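Local coordinates for protein cytochrome P450 monooxygenase (Rhodococcus sp. ECU0066, PDB 6KBH) that probably acts as a self-sufficient monooxygenase, passing electrons from FMN through a [2Fe-2S] cluster to the heme of its own P450 part, at residues 570-581 and 590-598; 745-756 and 774-785. All coordinates share one frame; numbering follows the deposited sequence.

Overall arrangement
The two contacts lie in successive parts of the reductase end of this chain and follow one another in sequence, interaction 1 closing before interaction 2 opens. Interaction 1 packs a helix on a strand beside the flavin: the side chain of Pro-590 is about 6 Å from the bound FMN. Interaction 2 pairs strands of the ferredoxin-like end, and one end of it comes near the [2Fe-2S] cluster, the side chain of Cys-774 being about 5 Å away. The centres of interactions 1 and 2 are about 32 Å apart and the nearest atoms of the two about 12 Å, so they do not touch. The side chain of Asp-756 in interaction 2 is about 11 Å from the FMN.

Interaction 1. Residues 570-581 and 590-598; sequences FKLDPDAKRYVF and PVIAMADQV
The helical bond from Ala-595 N to Val-591 O, 2.6 Å long, belongs to the turn of helix that the Phe-581 side chain rests against. This is the first strand-helix packing of a beta-alpha-beta crossover, in which strand 578-584 leads through helix 588-601 to strand 605-611 of the parallel sheet, the nucleotide-binding type of fold found in ferredoxin reductases. Strand 578-581 and helix 590-598 run nearly antiparallel, at 154°, their axes coming within 9.9 Å. No hydrogen bond joins the two segments, so apolar surfaces carry the contact. Strand residues Tyr-579 and Phe-581 both point toward the helix, and Val-591 CG2 meets Phe-581 at CB and the near part of the ring. The far part of that ring meets Met-594 CB, 3.8 Å from CE2.

Met-594 suits the middle of the interface because its long, flexible chain can fit itself to unlike neighbours, the Phe-570 and Phe-581 rings and Leu-572. The bend at chi3 (84°) brings CE over one face of the Phe-570 ring, 4.2 Å from the ring centroid, a CH-pi contact. The sulfur stands obliquely to the same ring, with SD 4.0 Å from the centroid, which makes a Met-aromatic pair. Leu-572 lies alongside in the opposite sense, its CB 3.8 Å from Met-594 CE. Pro-590 comes to the edge of the Phe-570 ring rather than its face. Beyond these two residues lies the flavin site, since Pro-590 neighbours Ser-523 and Phe-570 neighbours Glu-684, both FMN-binding residues.

At the far end a compact beta-branched residue serves two rings at once. Val-598 has CG1 anti to the backbone N (chi1 179°) and turned to Tyr-579, 3.5 Å from CD2, while its CG2 also reaches the edge of the Phe-581 ring, 4.1 Å from CZ.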
loop_
_atom_site.group_PDB
_atom_site.type_symbol
_atom_site.label_atom_id
_atom_site.label_comp_id
_atom_site.label_asym_id
_atom_site.label_seq_id
_atom_site.Cartn_x
_atom_site.Cartn_y
_atom_site.Cartn_z
ATOM N N PHE A 570 -9.271 -24.203 -5.703
ATOM C CA PHE A 570 -9.410 -25.591 -6.122
ATOM C C PHE A 570 -10.210 -26.381 -5.095
ATOM O O PHE A 570 -9.943 -27.556 -4.833
ATOM C CB PHE A 570 -8.032 -26.210 -6.351
ATOM C CG PHE A 570 -8.052 -27.474 -7.162
ATOM C CD1 PHE A 570 -8.978 -27.651 -8.176
ATOM C CD2 PHE A 570 -7.122 -28.472 -6.926
ATOM C CE1 PHE A 570 -8.988 -28.809 -8.927
ATOM C CE2 PHE A 570 -7.124 -29.629 -7.677
ATOM C CZ PHE A 570 -8.061 -29.799 -8.677
ATOM N N LYS A 571 -11.203 -25.727 -4.502
ATOM C CA LYS A 571 -12.031 -26.349 -3.481
ATOM C C LYS A 571 -12.897 -27.444 -4.094
ATOM O O LYS A 571 -13.292 -27.372 -5.261
ATOM C CB LYS A 571 -12.903 -25.292 -2.805
ATOM C CG LYS A 571 -12.182 -23.964 -2.609
ATOM C CD LYS A 571 -12.888 -23.047 -1.620
ATOM C CE LYS A 571 -14.023 -22.275 -2.272
ATOM N NZ LYS A 571 -14.488 -21.157 -1.397
ATOM N N LEU A 572 -13.189 -28.470 -3.298
ATOM C CA LEU A 572 -14.034 -29.571 -3.739
ATOM C C LEU A 572 -15.405 -29.491 -3.082
ATOM O O LEU A 572 -15.520 -29.202 -1.886
ATOM C CB LEU A 572 -13.396 -30.936 -3.444
ATOM C CG LEU A 572 -12.712 -31.281 -2.116
ATOM C CD1 LEU A 572 -13.626 -31.089 -0.914
ATOM C CD2 LEU A 572 -12.220 -32.718 -2.167
ATOM N N ASP A 573 -16.438 -29.731 -3.876
ATOM C CA ASP A 573 -17.778 -29.900 -3.336
ATOM C C ASP A 573 -17.837 -31.237 -2.608
ATOM O O ASP A 573 -17.666 -32.285 -3.247
ATOM C CB ASP A 573 -18.814 -29.846 -4.454
ATOM C CG ASP A 573 -20.240 -29.800 -3.935
ATOM O OD1 ASP A 573 -20.438 -29.863 -2.702
ATOM O OD2 ASP A 573 -21.167 -29.702 -4.765
ATOM N N PRO A 574 -18.058 -31.256 -1.291
ATOM C CA PRO A 574 -17.997 -32.525 -0.552
ATOM C C PRO A 574 -19.251 -33.380 -0.645
ATOM O O PRO A 574 -19.235 -34.513 -0.146
ATOM C CB PRO A 574 -17.754 -32.068 0.893
ATOM C CG PRO A 574 -18.389 -30.722 0.963
ATOM C CD PRO A 574 -18.217 -30.096 -0.397
ATOM N N ASP A 575 -20.327 -32.897 -1.265
ATOM C CA ASP A 575 -21.556 -33.675 -1.360
ATOM C C ASP A 575 -21.647 -34.507 -2.636
ATOM O O ASP A 575 -22.699 -35.101 -2.900
ATOM C CB ASP A 575 -22.784 -32.761 -1.232
ATOM C CG ASP A 575 -22.933 -31.776 -2.391
ATOM O OD1 ASP A 575 -22.277 -31.935 -3.440
ATOM O OD2 ASP A 575 -23.736 -30.827 -2.244
ATOM N N ALA A 576 -20.581 -34.562 -3.432
ATOM C CA ALA A 576 -20.625 -35.313 -4.675
ATOM C C ALA A 576 -20.600 -36.814 -4.385
ATOM O O ALA A 576 -20.150 -37.266 -3.330
ATOM C CB ALA A 576 -19.459 -34.915 -5.581
ATOM N N LYS A 577 -21.100 -37.588 -5.346
ATOM C CA LYS A 577 -21.190 -39.037 -5.189
ATOM C C LYS A 577 -19.811 -39.680 -5.109
ATOM O O LYS A 577 -19.533 -40.483 -4.208
ATOM C CB LYS A 577 -22.013 -39.588 -6.354
ATOM C CG LYS A 577 -21.507 -40.800 -7.149
ATOM C CD LYS A 577 -21.363 -42.071 -6.318
ATOM C CE LYS A 577 -20.914 -43.251 -7.199
ATOM N NZ LYS A 577 -19.578 -43.065 -7.818
ATOM N N ARG A 578 -18.952 -39.370 -6.074
ATOM C CA ARG A 578 -17.654 -40.006 -6.216
ATOM C C ARG A 578 -16.690 -38.973 -6.772
ATOM O O ARG A 578 -17.090 -37.977 -7.383
ATOM C CB ARG A 578 -17.725 -41.243 -7.122
ATOM C CG ARG A 578 -16.396 -41.921 -7.476
ATOM C CD ARG A 578 -16.650 -43.207 -8.242
ATOM N NE ARG A 578 -17.185 -42.982 -9.582
ATOM C CZ ARG A 578 -16.622 -43.421 -10.706
ATOM N NH1 ARG A 578 -15.501 -44.125 -10.670
ATOM N NH2 ARG A 578 -17.194 -43.167 -11.875
ATOM N N TYR A 579 -15.415 -39.200 -6.513
ATOM C CA TYR A 579 -14.368 -38.344 -7.030
ATOM C C TYR A 579 -13.398 -39.228 -7.783
ATOM O O TYR A 579 -12.915 -40.220 -7.241
ATOM C CB TYR A 579 -13.683 -37.606 -5.882
ATOM C CG TYR A 579 -14.690 -37.234 -4.824
ATOM C CD1 TYR A 579 -15.468 -36.099 -4.968
ATOM C CD2 TYR A 579 -14.926 -38.055 -3.728
ATOM C CE1 TYR A 579 -16.420 -35.765 -4.033
ATOM C CE2 TYR A 579 -15.880 -37.727 -2.785
ATOM C CZ TYR A 579 -16.623 -36.582 -2.943
ATOM O OH TYR A 579 -17.570 -36.266 -1.997
ATOM N N VAL A 580 -13.131 -38.900 -9.034
ATOM C CA VAL A 580 -12.026 -39.526 -9.733
ATOM C C VAL A 580 -11.041 -38.412 -10.001
ATOM O O VAL A 580 -11.434 -37.331 -10.449
ATOM C CB VAL A 580 -12.459 -40.276 -11.004
ATOM C CG1 VAL A 580 -13.546 -41.283 -10.634
ATOM C CG2 VAL A 580 -12.804 -39.340 -12.186
ATOM N N PHE A 581 -9.789 -38.625 -9.617
ATOM C CA PHE A 581 -8.753 -37.608 -9.702
ATOM C C PHE A 581 -7.791 -38.037 -10.800
ATOM O O PHE A 581 -7.372 -39.192 -10.835
ATOM C CB PHE A 581 -8.009 -37.474 -8.371
ATOM C CG PHE A 581 -8.901 -37.355 -7.150
ATOM C CD1 PHE A 581 -9.351 -38.478 -6.479
ATOM C CD2 PHE A 581 -9.267 -36.105 -6.663
ATOM C CE1 PHE A 581 -10.145 -38.367 -5.354
ATOM C CE2 PHE A 581 -10.069 -35.978 -5.538
ATOM C CZ PHE A 581 -10.510 -37.109 -4.876
ATOM N N PRO A 590 -1.803 -30.803 -5.058
ATOM C CA PRO A 590 -3.127 -30.470 -4.513
ATOM C C PRO A 590 -4.073 -31.656 -4.476
ATOM O O PRO A 590 -4.878 -31.757 -3.543
ATOM C CB PRO A 590 -3.631 -29.372 -5.457
ATOM C CG PRO A 590 -2.994 -29.686 -6.743
ATOM C CD PRO A 590 -1.633 -30.245 -6.414
ATOM N N VAL A 591 -3.994 -32.563 -5.450
ATOM C CA VAL A 591 -4.954 -33.660 -5.515
ATOM C C VAL A 591 -4.748 -34.633 -4.360
ATOM O O VAL A 591 -5.716 -35.153 -3.790
ATOM C CB VAL A 591 -4.866 -34.367 -6.880
ATOM C CG1 VAL A 591 -3.440 -34.668 -7.223
ATOM C CG2 VAL A 591 -5.651 -35.645 -6.854
ATOM N N ILE A 592 -3.490 -34.892 -3.988
ATOM C CA ILE A 592 -3.223 -35.877 -2.943
ATOM C C ILE A 592 -3.815 -35.428 -1.612
ATOM O O ILE A 592 -4.252 -36.261 -0.806
ATOM C CB ILE A 592 -1.712 -36.149 -2.837
ATOM C CG1 ILE A 592 -1.440 -37.336 -1.916
ATOM C CG2 ILE A 592 -0.962 -34.932 -2.329
ATOM C CD1 ILE A 592 -0.245 -38.143 -2.341
ATOM N N ALA A 593 -3.859 -34.117 -1.358
ATOM C CA ALA A 593 -4.560 -33.629 -0.176
ATOM C C ALA A 593 -6.064 -33.806 -0.323
ATOM O O ALA A 593 -6.758 -34.051 0.670
ATOM C CB ALA A 593 -4.210 -32.166 0.082
ATOM N N MET A 594 -6.584 -33.681 -1.549
ATOM C CA MET A 594 -7.998 -33.954 -1.786
ATOM C C MET A 594 -8.299 -35.440 -1.652
ATOM O O MET A 594 -9.377 -35.821 -1.179
ATOM C CB MET A 594 -8.409 -33.444 -3.166
ATOM C CG MET A 594 -7.993 -32.014 -3.442
ATOM S SD MET A 594 -8.269 -31.521 -5.149
ATOM C CE MET A 594 -9.994 -31.047 -5.093
ATOM N N ALA A 595 -7.361 -36.293 -2.068
ATOM C CA ALA A 595 -7.516 -37.725 -1.842
ATOM C C ALA A 595 -7.590 -38.038 -0.353
ATOM O O ALA A 595 -8.326 -38.939 0.065
ATOM C CB ALA A 595 -6.365 -38.486 -2.497
ATOM N N ASP A 596 -6.841 -37.294 0.464
ATOM C CA ASP A 596 -6.822 -37.565 1.898
ATOM C C ASP A 596 -8.121 -37.135 2.569
ATOM O O ASP A 596 -8.635 -37.855 3.436
ATOM C CB ASP A 596 -5.621 -36.880 2.546
ATOM C CG ASP A 596 -4.309 -37.566 2.212
ATOM O OD1 ASP A 596 -4.347 -38.717 1.731
ATOM O OD2 ASP A 596 -3.243 -36.959 2.442
ATOM N N GLN A 597 -8.662 -35.965 2.200
ATOM C CA GLN A 597 -9.966 -35.558 2.723
ATOM C C GLN A 597 -11.008 -36.645 2.501
ATOM O O GLN A 597 -11.788 -36.969 3.402
ATOM C CB GLN A 597 -10.450 -34.253 2.076
ATOM C CG GLN A 597 -9.508 -33.070 2.122
ATOM C CD GLN A 597 -10.213 -31.792 2.568
ATOM O OE1 GLN A 597 -10.449 -31.584 3.757
ATOM N NE2 GLN A 597 -10.606 -30.965 1.609
ATOM N N VAL A 598 -11.021 -37.230 1.302
ATOM C CA VAL A 598 -12.070 -38.176 0.945
ATOM C C VAL A 598 -11.879 -39.508 1.657
ATOM O O VAL A 598 -12.859 -40.190 1.972
ATOM C CB VAL A 598 -12.123 -38.354 -0.580
ATOM C CG1 VAL A 598 -13.199 -39.350 -0.965
ATOM C CG2 VAL A 598 -12.376 -37.016 -1.256
#

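Interaction 2. Residues 745-756 and 774-785; sequences VPVLDGEVDHRD and CSRACGDKLTLQ
The imidazole of His-754 carries Val-752 CG2 over the centre of one face, and Ser-775 OG approaches it obliquely, 4.1 Å from ND1. The other flat group, the Arg-755 guanidinium, lies well away from the imidazole and meets Arg-776 CD at a slant. Its NH2 makes a 2.7 Å salt bridge to Asp-753 OD2 and its NH1 another to Glu-698, so carboxylates at two of its nitrogens probably hold the flat group in place and offset its charge beside Arg-776. The extended Arg-755 chain passes the backbone of Cys-774, CD lying 3.8 Å from O.

Ser-775 is small enough to fit close against 753-755 while its hydroxyl does backbone work: OG accepts Arg-755 N at 3.1 Å, in a fairly straight bond (164°). With an alanine here, Arg-755 N would probably lose this partner and the loop after Asp-753 would be held less firmly. Before that loop, Asp-753 and Arg-776 form an antiparallel hydrogen-bonded pair, Arg-776 N giving a 3.0 Å bond to Asp-753 O.

Toward the other end the strands are out of step by one residue. Leu-748 N donates to Thr-783 O at 2.8 Å and Asp-749 N adds a weak bond to the same oxygen, a classic beta bulge, while Thr-783 N returns a nearly straight bond (173°) to Asp-749 O. Gly-750 follows with a positive phi of 99°, where a side chain would run into Leu-782. Branched residues fill the inner side: Val-747 CG2 meets Leu-784 CD2 at 3.5 Å, and the Val-752 side chain crosses that of Leu-782 at about a right angle, CG1 against CD2, with Met-770 touching both leucines.

Cys-774 directly follows the cluster ligand Cys-773, and these paired strands fit the beta-grasp fold of plant-type [2Fe-2S] ferredoxins.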
loop_
_atom_site.group_PDB
_atom_site.type_symbol
_atom_site.label_atom_id
_atom_site.label_comp_id
_atom_site.label_asym_id
_atom_site.label_seq_id
_atom_site.Cartn_x
_atom_site.Cartn_y
_atom_site.Cartn_z
ATOM N N VAL A 745 -10.820 -7.083 -6.993
ATOM C CA VAL A 745 -11.411 -5.837 -6.498
ATOM C C VAL A 745 -12.916 -5.824 -6.775
ATOM O O VAL A 745 -13.359 -6.313 -7.823
ATOM C CB VAL A 745 -10.692 -4.611 -7.109
ATOM C CG1 VAL A 745 -11.162 -4.335 -8.528
ATOM C CG2 VAL A 745 -10.847 -3.379 -6.228
ATOM N N PRO A 746 -13.738 -5.294 -5.861
ATOM C CA PRO A 746 -15.197 -5.436 -6.000
ATOM C C PRO A 746 -15.803 -4.549 -7.081
ATOM O O PRO A 746 -15.389 -3.406 -7.285
ATOM C CB PRO A 746 -15.724 -5.042 -4.611
ATOM C CG PRO A 746 -14.588 -5.255 -3.688
ATOM C CD PRO A 746 -13.363 -4.908 -4.489
ATOM N N VAL A 747 -16.831 -5.086 -7.742
ATOM C CA VAL A 747 -17.565 -4.413 -8.813
ATOM C C VAL A 747 -18.957 -4.072 -8.302
ATOM O O VAL A 747 -19.725 -4.969 -7.930
ATOM C CB VAL A 747 -17.661 -5.287 -10.072
ATOM C CG1 VAL A 747 -18.370 -4.529 -11.194
ATOM C CG2 VAL A 747 -16.291 -5.747 -10.508
ATOM N N LEU A 748 -19.291 -2.779 -8.297
ATOM C CA LEU A 748 -20.614 -2.335 -7.862
ATOM C C LEU A 748 -21.602 -2.266 -9.005
ATOM O O LEU A 748 -22.803 -2.464 -8.793
ATOM C CB LEU A 748 -20.557 -0.952 -7.200
ATOM C CG LEU A 748 -19.999 -0.830 -5.785
ATOM C CD1 LEU A 748 -18.651 -1.444 -5.751
ATOM C CD2 LEU A 748 -19.929 0.616 -5.317
ATOM N N ASP A 749 -21.119 -1.977 -10.208
ATOM C CA ASP A 749 -21.991 -1.795 -11.352
ATOM C C ASP A 749 -21.196 -2.060 -12.622
ATOM O O ASP A 749 -19.988 -1.813 -12.681
ATOM C CB ASP A 749 -22.591 -0.388 -11.369
ATOM C CG ASP A 749 -23.486 -0.158 -12.560
ATOM O OD1 ASP A 749 -24.563 -0.787 -12.619
ATOM O OD2 ASP A 749 -23.108 0.646 -13.438
ATOM N N GLY A 750 -21.890 -2.562 -13.628
ATOM C CA GLY A 750 -21.288 -2.928 -14.891
ATOM C C GLY A 750 -21.015 -4.418 -14.973
ATOM O O GLY A 750 -20.795 -5.097 -13.964
ATOM N N GLU A 751 -21.039 -4.942 -16.192
ATOM C CA GLU A 751 -20.682 -6.332 -16.436
ATOM C C GLU A 751 -19.266 -6.392 -16.989
ATOM O O GLU A 751 -18.848 -5.519 -17.754
ATOM C CB GLU A 751 -21.666 -7.009 -17.393
ATOM C CG GLU A 751 -21.271 -8.432 -17.816
ATOM C CD GLU A 751 -20.957 -9.366 -16.649
ATOM O OE1 GLU A 751 -19.840 -9.281 -16.091
ATOM O OE2 GLU A 751 -21.820 -10.204 -16.305
ATOM N N VAL A 752 -18.534 -7.424 -16.589
ATOM C CA VAL A 752 -17.095 -7.488 -16.789
ATOM C C VAL A 752 -16.768 -8.520 -17.860
ATOM O O VAL A 752 -17.471 -9.523 -18.032
ATOM C CB VAL A 752 -16.382 -7.818 -15.463
ATOM C CG1 VAL A 752 -16.940 -6.978 -14.341
ATOM C CG2 VAL A 752 -16.591 -9.246 -15.126
ATOM N N ASP A 753 -15.694 -8.247 -18.603
ATOM C CA ASP A 753 -15.128 -9.207 -19.548
ATOM C C ASP A 753 -14.111 -10.052 -18.786
ATOM O O ASP A 753 -12.908 -9.785 -18.777
ATOM C CB ASP A 753 -14.507 -8.485 -20.737
ATOM C CG ASP A 753 -14.327 -9.385 -21.942
ATOM O OD1 ASP A 753 -14.746 -10.561 -21.881
ATOM O OD2 ASP A 753 -13.768 -8.912 -22.955
ATOM N N HIS A 754 -14.625 -11.082 -18.112
ATOM C CA HIS A 754 -13.794 -11.954 -17.289
ATOM C C HIS A 754 -12.730 -12.653 -18.126
ATOM O O HIS A 754 -13.036 -13.263 -19.155
ATOM C CB HIS A 754 -14.661 -13.004 -16.600
ATOM C CG HIS A 754 -15.317 -12.534 -15.340
ATOM N ND1 HIS A 754 -14.604 -12.081 -14.250
ATOM C CD2 HIS A 754 -16.621 -12.485 -14.983
ATOM C CE1 HIS A 754 -15.443 -11.756 -13.283
ATOM N NE2 HIS A 754 -16.673 -11.994 -13.701
ATOM N N ARG A 755 -11.468 -12.567 -17.677
ATOM C CA ARG A 755 -10.373 -13.260 -18.352
ATOM C C ARG A 755 -9.357 -13.858 -17.390
ATOM O O ARG A 755 -8.230 -14.153 -17.802
ATOM C CB ARG A 755 -9.654 -12.332 -19.305
ATOM C CG ARG A 755 -10.530 -11.954 -20.429
ATOM C CD ARG A 755 -9.850 -11.095 -21.391
ATOM N NE ARG A 755 -10.808 -10.725 -22.409
ATOM C CZ ARG A 755 -10.538 -9.860 -23.365
ATOM N NH1 ARG A 755 -9.334 -9.315 -23.402
ATOM N NH2 ARG A 755 -11.450 -9.549 -24.274
ATOM N N ASP A 756 -9.717 -14.032 -16.131
ATOM C CA ASP A 756 -8.860 -14.714 -15.185
ATOM C C ASP A 756 -9.121 -16.214 -15.248
ATOM O O ASP A 756 -9.988 -16.695 -15.981
ATOM C CB ASP A 756 -9.114 -14.195 -13.779
ATOM C CG ASP A 756 -10.574 -14.282 -13.398
ATOM O OD1 ASP A 756 -11.428 -13.985 -14.257
ATOM O OD2 ASP A 756 -10.873 -14.666 -12.252
ATOM N N CYS A 774 -6.199 -8.441 -15.870
ATOM C CA CYS A 774 -6.503 -9.027 -17.173
ATOM C C CYS A 774 -7.963 -8.866 -17.585
ATOM O O CYS A 774 -8.260 -8.758 -18.779
ATOM C CB CYS A 774 -6.115 -10.508 -17.180
ATOM S SG CYS A 774 -6.875 -11.496 -15.876
ATOM N N SER A 775 -8.882 -8.846 -16.623
ATOM C CA SER A 775 -10.291 -8.682 -16.947
ATOM C C SER A 775 -10.576 -7.248 -17.394
ATOM O O SER A 775 -9.824 -6.316 -17.094
ATOM C CB SER A 775 -11.165 -9.048 -15.748
ATOM O OG SER A 775 -11.089 -10.435 -15.464
ATOM N N ARG A 776 -11.675 -7.075 -18.129
ATOM C CA ARG A 776 -12.042 -5.763 -18.651
ATOM C C ARG A 776 -13.544 -5.552 -18.573
ATOM O O ARG A 776 -14.293 -6.342 -17.989
ATOM C CB ARG A 776 -11.672 -5.557 -20.122
ATOM C CG ARG A 776 -10.254 -5.695 -20.526
ATOM C CD ARG A 776 -10.170 -5.188 -21.953
ATOM N NE ARG A 776 -9.418 -3.946 -22.038
ATOM C CZ ARG A 776 -8.095 -3.889 -21.953
ATOM N NH1 ARG A 776 -7.399 -5.006 -21.795
ATOM N NH2 ARG A 776 -7.468 -2.725 -22.039
ATOM N N ALA A 777 -13.950 -4.465 -19.224
ATOM C CA ALA A 777 -15.337 -4.170 -19.533
ATOM C C ALA A 777 -15.769 -4.869 -20.808
ATOM O O ALA A 777 -15.072 -4.811 -21.827
ATOM C CB ALA A 777 -15.519 -2.669 -19.729
ATOM N N CYS A 778 -16.922 -5.518 -20.757
ATOM C CA CYS A 778 -17.767 -5.628 -21.940
ATOM C C CYS A 778 -18.692 -4.420 -21.877
ATOM O O CYS A 778 -19.666 -4.406 -21.121
ATOM C CB CYS A 778 -18.521 -6.952 -21.966
ATOM S SG CYS A 778 -19.208 -7.446 -20.380
ATOM N N GLY A 779 -18.362 -3.379 -22.635
ATOM C CA GLY A 779 -19.151 -2.164 -22.589
ATOM C C GLY A 779 -18.379 -0.902 -22.250
ATOM O O GLY A 779 -17.149 -0.858 -22.355
ATOM N N ASP A 780 -19.106 0.127 -21.816
ATOM C CA ASP A 780 -18.594 1.490 -21.754
ATOM C C ASP A 780 -18.057 1.899 -20.390
ATOM O O ASP A 780 -17.123 2.706 -20.330
ATOM C CB ASP A 780 -19.694 2.470 -22.172
ATOM C CG ASP A 780 -21.050 2.100 -21.599
ATOM O OD1 ASP A 780 -21.090 1.408 -20.559
ATOM O OD2 ASP A 780 -22.076 2.491 -22.195
ATOM N N LYS A 781 -18.616 1.393 -19.292
ATOM C CA LYS A 781 -18.139 1.802 -17.978
ATOM C C LYS A 781 -18.425 0.723 -16.945
ATOM O O LYS A 781 -19.326 -0.103 -17.109
ATOM C CB LYS A 781 -18.765 3.127 -17.525
ATOM C CG LYS A 781 -20.281 3.154 -17.580
ATOM C CD LYS A 781 -20.839 4.386 -16.881
ATOM C CE LYS A 781 -21.228 4.082 -15.440
ATOM N NZ LYS A 781 -22.082 5.153 -14.855
ATOM N N LEU A 782 -17.626 0.744 -15.877
ATOM C CA LEU A 782 -17.843 -0.072 -14.692
ATOM C C LEU A 782 -17.593 0.773 -13.455
ATOM O O LEU A 782 -16.792 1.712 -13.475
ATOM C CB LEU A 782 -16.925 -1.296 -14.628
ATOM C CG LEU A 782 -17.278 -2.491 -15.495
ATOM C CD1 LEU A 782 -16.877 -2.167 -16.865
ATOM C CD2 LEU A 782 -16.522 -3.692 -15.033
ATOM N N THR A 783 -18.270 0.417 -12.372
ATOM C CA THR A 783 -18.083 1.060 -11.081
ATOM C C THR A 783 -17.435 0.069 -10.123
ATOM O O THR A 783 -17.886 -1.078 -10.006
ATOM C CB THR A 783 -19.415 1.564 -10.520
ATOM O OG1 THR A 783 -20.047 2.420 -11.482
ATOM C CG2 THR A 783 -19.193 2.343 -9.238
ATOM N N LEU A 784 -16.377 0.514 -9.446
ATOM C CA LEU A 784 -15.598 -0.315 -8.540
ATOM C C LEU A 784 -15.573 0.302 -7.149
ATOM O O LEU A 784 -15.517 1.530 -7.005
ATOM C CB LEU A 784 -14.166 -0.494 -9.066
ATOM C CG LEU A 784 -14.083 -1.249 -10.391
ATOM C CD1 LEU A 784 -12.652 -1.360 -10.884
ATOM C CD2 LEU A 784 -14.685 -2.608 -10.192
ATOM N N GLN A 785 -15.628 -0.556 -6.123
ATOM C CA GLN A 785 -15.559 -0.089 -4.731
ATOM C C GLN A 785 -14.106 0.242 -4.425
ATOM O O GLN A 785 -13.350 -0.553 -3.857
ATOM C CB GLN A 785 -16.110 -1.134 -3.760
ATOM C CG GLN A 785 -16.285 -0.586 -2.360
ATOM C CD GLN A 785 -17.319 -1.345 -1.548
ATOM O OE1 GLN A 785 -18.064 -0.748 -0.766
ATOM N NE2 GLN A 785 -17.378 -2.660 -1.734
#